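Local coordinates for protein CRISPR-associated endonuclease C2c1 (Alicyclobacillus acidoterrestris, PDB 5U31) that cleaves invading DNA as a guide-RNA-directed CRISPR endonuclease, recognising a protospacer adjacent motif and cutting with a RuvC nuclease domain that works best with a divalent metal, at residues A480-R485 with R499-N504; D992-Q997 with K1020-S1025. The protein carries 3 engineered substitutions. All blocks are in the same frame, centred on the assembly; numbering follows the deposited sequence.

Contact 1: residues A480-R485 with R499-N504. With nucleotides of chain B.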
# COMPACT_ATOMS: atom_id res chain seq x y z
N ALA A 480 4.24 22.74 15.59
CA ALA A 480 3.30 21.90 16.31
C ALA A 480 1.90 22.23 15.85
O ALA A 480 1.63 23.32 15.35
CB ALA A 480 3.42 22.09 17.82
N LYS A 481 0.99 21.28 16.02
CA LYS A 481 -0.41 21.50 15.68
C LYS A 481 -1.30 20.90 16.75
O LYS A 481 -0.99 19.85 17.31
CB LYS A 481 -0.75 20.93 14.29
CG LYS A 481 -0.52 19.44 14.13
CD LYS A 481 -0.97 18.93 12.75
CE LYS A 481 0.20 18.77 11.79
NZ LYS A 481 0.70 20.09 11.31
N ILE A 482 -2.40 21.59 17.03
CA ILE A 482 -3.33 21.18 18.08
C ILE A 482 -4.40 20.30 17.45
O ILE A 482 -5.15 20.74 16.57
CB ILE A 482 -3.96 22.40 18.76
CG1 ILE A 482 -2.91 23.12 19.60
CG2 ILE A 482 -5.14 21.99 19.62
CD1 ILE A 482 -3.36 24.45 20.11
N GLN A 483 -4.49 19.06 17.92
CA GLN A 483 -5.41 18.07 17.37
C GLN A 483 -6.34 17.53 18.45
O GLN A 483 -6.00 17.51 19.63
CB GLN A 483 -4.66 16.89 16.74
CG GLN A 483 -3.60 17.25 15.75
CD GLN A 483 -2.99 16.01 15.13
OE1 GLN A 483 -1.89 16.04 14.58
NE2 GLN A 483 -3.71 14.89 15.23
N CYS A 484 -7.51 17.09 18.00
CA CYS A 484 -8.44 16.29 18.77
C CYS A 484 -8.73 15.01 18.01
O CYS A 484 -8.43 14.89 16.82
CB CYS A 484 -9.75 17.06 19.04
SG CYS A 484 -9.53 18.64 19.87
N ARG A 485 -9.33 14.04 18.70
CA ARG A 485 -9.73 12.80 18.06
C ARG A 485 -10.91 13.03 17.12
O ARG A 485 -11.79 13.84 17.40
CB ARG A 485 -10.10 11.75 19.10
CG ARG A 485 -8.99 11.34 20.05
CD ARG A 485 -9.56 10.49 21.18
NE ARG A 485 -8.52 9.85 21.97
CZ ARG A 485 -7.98 8.67 21.67
NH1 ARG A 485 -8.38 8.01 20.59
NH2 ARG A 485 -7.03 8.16 22.44
N ARG A 499 -13.36 15.92 26.44
CA ARG A 499 -12.71 16.09 25.15
C ARG A 499 -11.21 16.28 25.31
O ARG A 499 -10.75 17.36 25.69
CB ARG A 499 -13.30 17.28 24.39
CG ARG A 499 -12.72 17.46 22.99
CD ARG A 499 -13.06 18.83 22.40
NE ARG A 499 -14.49 19.09 22.35
CZ ARG A 499 -15.27 18.81 21.31
NH1 ARG A 499 -14.75 18.25 20.23
NH2 ARG A 499 -16.57 19.08 21.35
N ASP A 500 -10.45 15.23 25.00
CA ASP A 500 -9.00 15.30 25.08
C ASP A 500 -8.44 16.18 23.97
O ASP A 500 -8.96 16.21 22.85
CB ASP A 500 -8.40 13.90 25.00
CG ASP A 500 -8.86 12.99 26.13
OD1 ASP A 500 -9.13 13.50 27.24
OD2 ASP A 500 -8.93 11.76 25.91
N VAL A 501 -7.36 16.89 24.29
CA VAL A 501 -6.67 17.75 23.33
C VAL A 501 -5.21 17.32 23.28
O VAL A 501 -4.57 17.13 24.32
CB VAL A 501 -6.80 19.24 23.70
CG1 VAL A 501 -6.12 20.12 22.66
CG2 VAL A 501 -8.25 19.61 23.84
N TYR A 502 -4.68 17.17 22.07
CA TYR A 502 -3.31 16.75 21.84
C TYR A 502 -2.53 17.85 21.13
O TYR A 502 -3.10 18.71 20.45
CB TYR A 502 -3.24 15.47 21.00
CG TYR A 502 -3.93 14.27 21.61
CD1 TYR A 502 -3.19 13.29 22.28
CD2 TYR A 502 -5.30 14.11 21.53
CE1 TYR A 502 -3.81 12.19 22.84
CE2 TYR A 502 -5.93 13.01 22.09
CZ TYR A 502 -5.18 12.06 22.75
OH TYR A 502 -5.80 10.96 23.31
N LEU A 503 -1.21 17.82 21.29
CA LEU A 503 -0.30 18.67 20.54
C LEU A 503 0.63 17.78 19.73
O LEU A 503 1.36 16.97 20.29
CB LEU A 503 0.52 19.59 21.46
CG LEU A 503 1.38 20.59 20.68
CD1 LEU A 503 0.48 21.56 19.93
CD2 LEU A 503 2.32 21.35 21.57
N ASN A 504 0.59 17.94 18.41
CA ASN A 504 1.39 17.12 17.51
C ASN A 504 2.67 17.90 17.22
O ASN A 504 2.66 18.85 16.43
CB ASN A 504 0.61 16.82 16.24
CG ASN A 504 1.24 15.73 15.40
OD1 ASN A 504 2.46 15.61 15.32
ND2 ASN A 504 0.40 14.94 14.75
P U B 31 -3.74 8.07 24.52
OP1 U B 31 -5.06 8.64 24.14
OP2 U B 31 -3.66 6.98 25.52
O5' U B 31 -3.06 7.59 23.18
C5' U B 31 -3.30 8.28 21.97
C4' U B 31 -2.75 7.52 20.80
O4' U B 31 -1.31 7.41 20.92
C3' U B 31 -3.22 6.08 20.68
O3' U B 31 -4.50 5.97 20.10
C2' U B 31 -2.11 5.44 19.86
O2' U B 31 -2.26 5.76 18.48
C1' U B 31 -0.88 6.18 20.38
N1 U B 31 -0.17 5.44 21.45
C2 U B 31 0.77 4.50 21.07
O2 U B 31 1.00 4.25 19.91
N3 U B 31 1.41 3.87 22.10
C4 U B 31 1.22 4.08 23.44
O4 U B 31 1.87 3.43 24.24
C5 U B 31 0.24 5.08 23.76
C6 U B 31 -0.41 5.72 22.78
P G B 95 -1.83 11.80 11.43
OP1 G B 95 -2.92 11.66 12.45
OP2 G B 95 -1.70 10.82 10.33
O5' G B 95 -1.94 13.25 10.79
C5' G B 95 -2.13 14.40 11.61
C4' G B 95 -2.45 15.61 10.78
O4' G B 95 -1.26 16.06 10.09
C3' G B 95 -3.45 15.38 9.67
O3' G B 95 -4.79 15.38 10.13
C2' G B 95 -3.12 16.48 8.67
O2' G B 95 -3.70 17.71 9.06
C1' G B 95 -1.60 16.60 8.84
N9 G B 95 -0.83 15.90 7.80
C8 G B 95 -0.20 14.67 7.88
N7 G B 95 0.43 14.35 6.78
C5 G B 95 0.23 15.43 5.93
C6 G B 95 0.68 15.67 4.61
O6 G B 95 1.37 14.95 3.88
N1 G B 95 0.23 16.89 4.13
C2 G B 95 -0.54 17.78 4.84
N2 G B 95 -0.87 18.92 4.21
N3 G B 95 -0.96 17.58 6.07
C4 G B 95 -0.54 16.39 6.55
P G B 30 -3.48 9.47 29.16
OP1 G B 30 -3.98 10.33 30.26
OP2 G B 30 -4.42 9.00 28.11
O5' G B 30 -2.28 10.22 28.45
C5' G B 30 -1.22 9.50 27.84
C4' G B 30 -0.95 9.97 26.43
O4' G B 30 0.47 10.06 26.22
C3' G B 30 -1.45 9.04 25.34
O3' G B 30 -2.80 9.28 25.00
C2' G B 30 -0.48 9.29 24.18
O2' G B 30 -0.89 10.40 23.41
C1' G B 30 0.81 9.64 24.92
N9 G B 30 1.75 8.52 25.02
C8 G B 30 2.22 7.97 26.19
N7 G B 30 3.08 7.01 26.00
C5 G B 30 3.17 6.91 24.62
C6 G B 30 3.95 6.03 23.82
O6 G B 30 4.72 5.15 24.19
N1 G B 30 3.75 6.27 22.47
C2 G B 30 2.91 7.23 21.95
N2 G B 30 2.86 7.30 20.61
N3 G B 30 2.19 8.05 22.68
C4 G B 30 2.37 7.84 24.00
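Lys-481 to Gln-483 pair antiparallel with Tyr-502 to Asn-504, the short strand axes 4.5 Å apart at 150°, in hydrogen-bonded pairs Lys-481/Asn-504 and Gln-483/Tyr-502 around the non-hydrogen-bonded pair Ile-482/Leu-503. Tyr-502 N to Gln-483 O, at 2.8 Å, is one of four backbone bonds. On the face of Ile-482 and Leu-503, CG1 of the former meets CD1 of the latter at 3.7 Å, and Ile-482 CG2 touches Val-501 CG1. The face of Lys-481, Gln-483, Tyr-502 and Asn-504 meets the sgRNA of chain B. There Tyr-502 CG stands anti to its carbonyl carbon (chi1 -61°), and the phenol OH donates to OP1 of U31 of chain B at 2.6 Å. Arg-485 NH2 also donates to this OP1 (2.6 Å), which lies in the guanidinium plane at its edge; a weak bond from Arg-485 NE to Tyr-502 OH (3.2 Å) joins the two side chains. One phosphate oxygen is thus gripped from both segments, matching the sgRNA-binding role of both residues. Farther along, Asn-504 ND2 donates to Gln-483 OE1 and also to an RNA sugar. Within the WED-II domain, strand 3-10 pairs with the other edge of strand 502-510, while Leu-23 of helix 17-45 packs on Ile-482 and Val-501.

Contact 2: residues D992-Q997 with K1020-S1025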
# COMPACT_ATOMS: atom_id res chain seq x y z
N ASP A 992 25.53 -7.30 -11.94
CA ASP A 992 24.74 -6.48 -12.85
C ASP A 992 23.80 -7.36 -13.68
O ASP A 992 23.83 -7.38 -14.91
CB ASP A 992 25.64 -5.65 -13.76
CG ASP A 992 24.98 -4.37 -14.24
OD1 ASP A 992 25.69 -3.38 -14.45
OD2 ASP A 992 23.73 -4.36 -14.37
N PHE A 993 22.97 -8.11 -12.97
CA PHE A 993 22.12 -9.10 -13.62
C PHE A 993 21.07 -8.44 -14.49
O PHE A 993 20.49 -7.41 -14.13
CB PHE A 993 21.45 -9.98 -12.57
CG PHE A 993 20.39 -10.90 -13.11
CD1 PHE A 993 20.72 -12.16 -13.56
CD2 PHE A 993 19.06 -10.50 -13.14
CE1 PHE A 993 19.75 -13.01 -14.05
CE2 PHE A 993 18.09 -11.35 -13.62
CZ PHE A 993 18.43 -12.60 -14.08
N ASP A 994 20.82 -9.04 -15.65
CA ASP A 994 19.69 -8.68 -16.50
C ASP A 994 18.91 -9.95 -16.83
O ASP A 994 19.50 -11.01 -17.06
CB ASP A 994 20.14 -7.99 -17.78
CG ASP A 994 19.02 -7.22 -18.46
OD1 ASP A 994 18.71 -6.10 -18.00
OD2 ASP A 994 18.45 -7.74 -19.44
N ILE A 995 17.58 -9.83 -16.86
CA ILE A 995 16.73 -10.97 -17.19
C ILE A 995 17.10 -11.59 -18.53
O ILE A 995 16.90 -12.79 -18.73
CB ILE A 995 15.24 -10.55 -17.16
CG1 ILE A 995 14.42 -11.51 -16.31
CG2 ILE A 995 14.65 -10.46 -18.56
CD1 ILE A 995 14.46 -12.93 -16.79
N SER A 996 17.67 -10.80 -19.45
CA SER A 996 18.03 -11.31 -20.77
C SER A 996 19.08 -12.41 -20.72
O SER A 996 19.29 -13.09 -21.73
CB SER A 996 18.55 -10.16 -21.63
OG SER A 996 19.69 -9.58 -21.05
N GLN A 997 19.75 -12.60 -19.58
CA GLN A 997 20.70 -13.70 -19.43
C GLN A 997 20.02 -15.04 -19.23
O GLN A 997 20.69 -16.08 -19.30
CB GLN A 997 21.63 -13.43 -18.23
CG GLN A 997 22.27 -12.04 -18.22
CD GLN A 997 22.94 -11.70 -16.90
OE1 GLN A 997 23.10 -12.55 -16.02
NE2 GLN A 997 23.33 -10.43 -16.74
N LYS A 1020 18.34 -1.47 -23.05
CA LYS A 1020 19.63 -1.40 -23.72
C LYS A 1020 20.45 -2.66 -23.52
O LYS A 1020 21.29 -2.98 -24.37
CB LYS A 1020 20.41 -0.17 -23.24
CG LYS A 1020 21.48 0.32 -24.22
CD LYS A 1020 21.88 1.77 -23.96
CE LYS A 1020 22.81 2.30 -25.05
NZ LYS A 1020 23.20 3.72 -24.85
N ARG A 1021 20.22 -3.40 -22.44
CA ARG A 1021 21.00 -4.61 -22.19
C ARG A 1021 20.60 -5.75 -23.12
O ARG A 1021 21.47 -6.46 -23.63
CB ARG A 1021 20.86 -5.03 -20.73
CG ARG A 1021 21.33 -3.96 -19.76
CD ARG A 1021 21.89 -4.58 -18.50
NE ARG A 1021 23.07 -5.39 -18.78
CZ ARG A 1021 23.60 -6.25 -17.92
NH1 ARG A 1021 23.04 -6.41 -16.73
NH2 ARG A 1021 24.67 -6.95 -18.25
N THR A 1022 19.30 -5.95 -23.34
CA THR A 1022 18.86 -6.94 -24.31
C THR A 1022 19.34 -6.57 -25.71
O THR A 1022 19.75 -7.44 -26.49
CB THR A 1022 17.34 -7.09 -24.29
OG1 THR A 1022 16.91 -7.48 -22.97
CG2 THR A 1022 16.88 -8.14 -25.28
N ALA A 1023 19.32 -5.28 -26.04
CA ALA A 1023 19.80 -4.85 -27.34
C ALA A 1023 21.31 -4.98 -27.46
O ALA A 1023 21.83 -5.27 -28.55
CB ALA A 1023 19.37 -3.41 -27.62
N ASP A 1024 22.04 -4.78 -26.36
CA ASP A 1024 23.50 -4.86 -26.42
C ASP A 1024 23.98 -6.26 -26.72
O ASP A 1024 25.08 -6.44 -27.26
CB ASP A 1024 24.12 -4.38 -25.11
CG ASP A 1024 24.31 -2.88 -25.07
OD1 ASP A 1024 24.54 -2.28 -26.14
OD2 ASP A 1024 24.23 -2.30 -23.96
N SER A 1025 23.19 -7.27 -26.39
CA SER A 1025 23.62 -8.66 -26.51
C SER A 1025 22.98 -9.41 -27.67
O SER A 1025 23.67 -10.14 -28.37
CB SER A 1025 23.33 -9.40 -25.20
OG SER A 1025 23.83 -8.69 -24.08
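Arg-1021 reaches from helix 1019-1026 to a turn between helix 977-990 and strand 999-1006, where Asp-992 closes a Schellman motif and Asp-994 forms an Asx turn. The evidence for pairing with Asp-992 is charge proximity: OD2 lies 3.2 Å from Arg-1021 NH1 but far from the plane of the guanidinium, with no N-H aimed at it. The placement of NH1 is itself less certain. Asp-994 lies over one guanidinium face through CB, and the two side chains pass alongside, running in opposite senses. Asp-994 OD1 comes within 3.6 Å of Arg-1021 CD, so much of this contact is carboxylate against the aliphatic part of the arginine. The arginine chain bends at chi2 (-149°) and chi3 (63°), which set CD and NE beside Asp-994. Next to this pair, Ser-996 CB packs on Thr-1022 OG1 at 3.4 Å, a hydroxyl bonded to Thr-1018 O. In the second shell, the turn holds its own carboxylate: Asp-994 CG is anti to the backbone N (chi1 -162°), and OD2 accepts from Ser-996 twice. Asp-994 OD2 is met by Ser-996 N at 3.2 Å from one face of the carboxylate plane and by Ser-996 OG at 2.7 Å from the opposite face.

Overall arrangement
Contact 1 and contact 2 do not touch: their centres are 54 Å apart, their nearest atoms about 42 Å, and they lie on opposite sides of the chain's centre. Along the sequence they follow in series, 480-485 with 499-504 closing before 992-997 opens. Contact 1 belongs to the guide-holding WED-II domain and touches RNA directly, whereas contact 2 bridges the end of RuvC-III to Nuc-II, its nearest atom about 7 Å from nucleic acid. Phe-993, in the 992-997 segment, has its side chain about 12 Å from that of Ala-849, an engineered residue at a position assigned by inference to the RuvC active site.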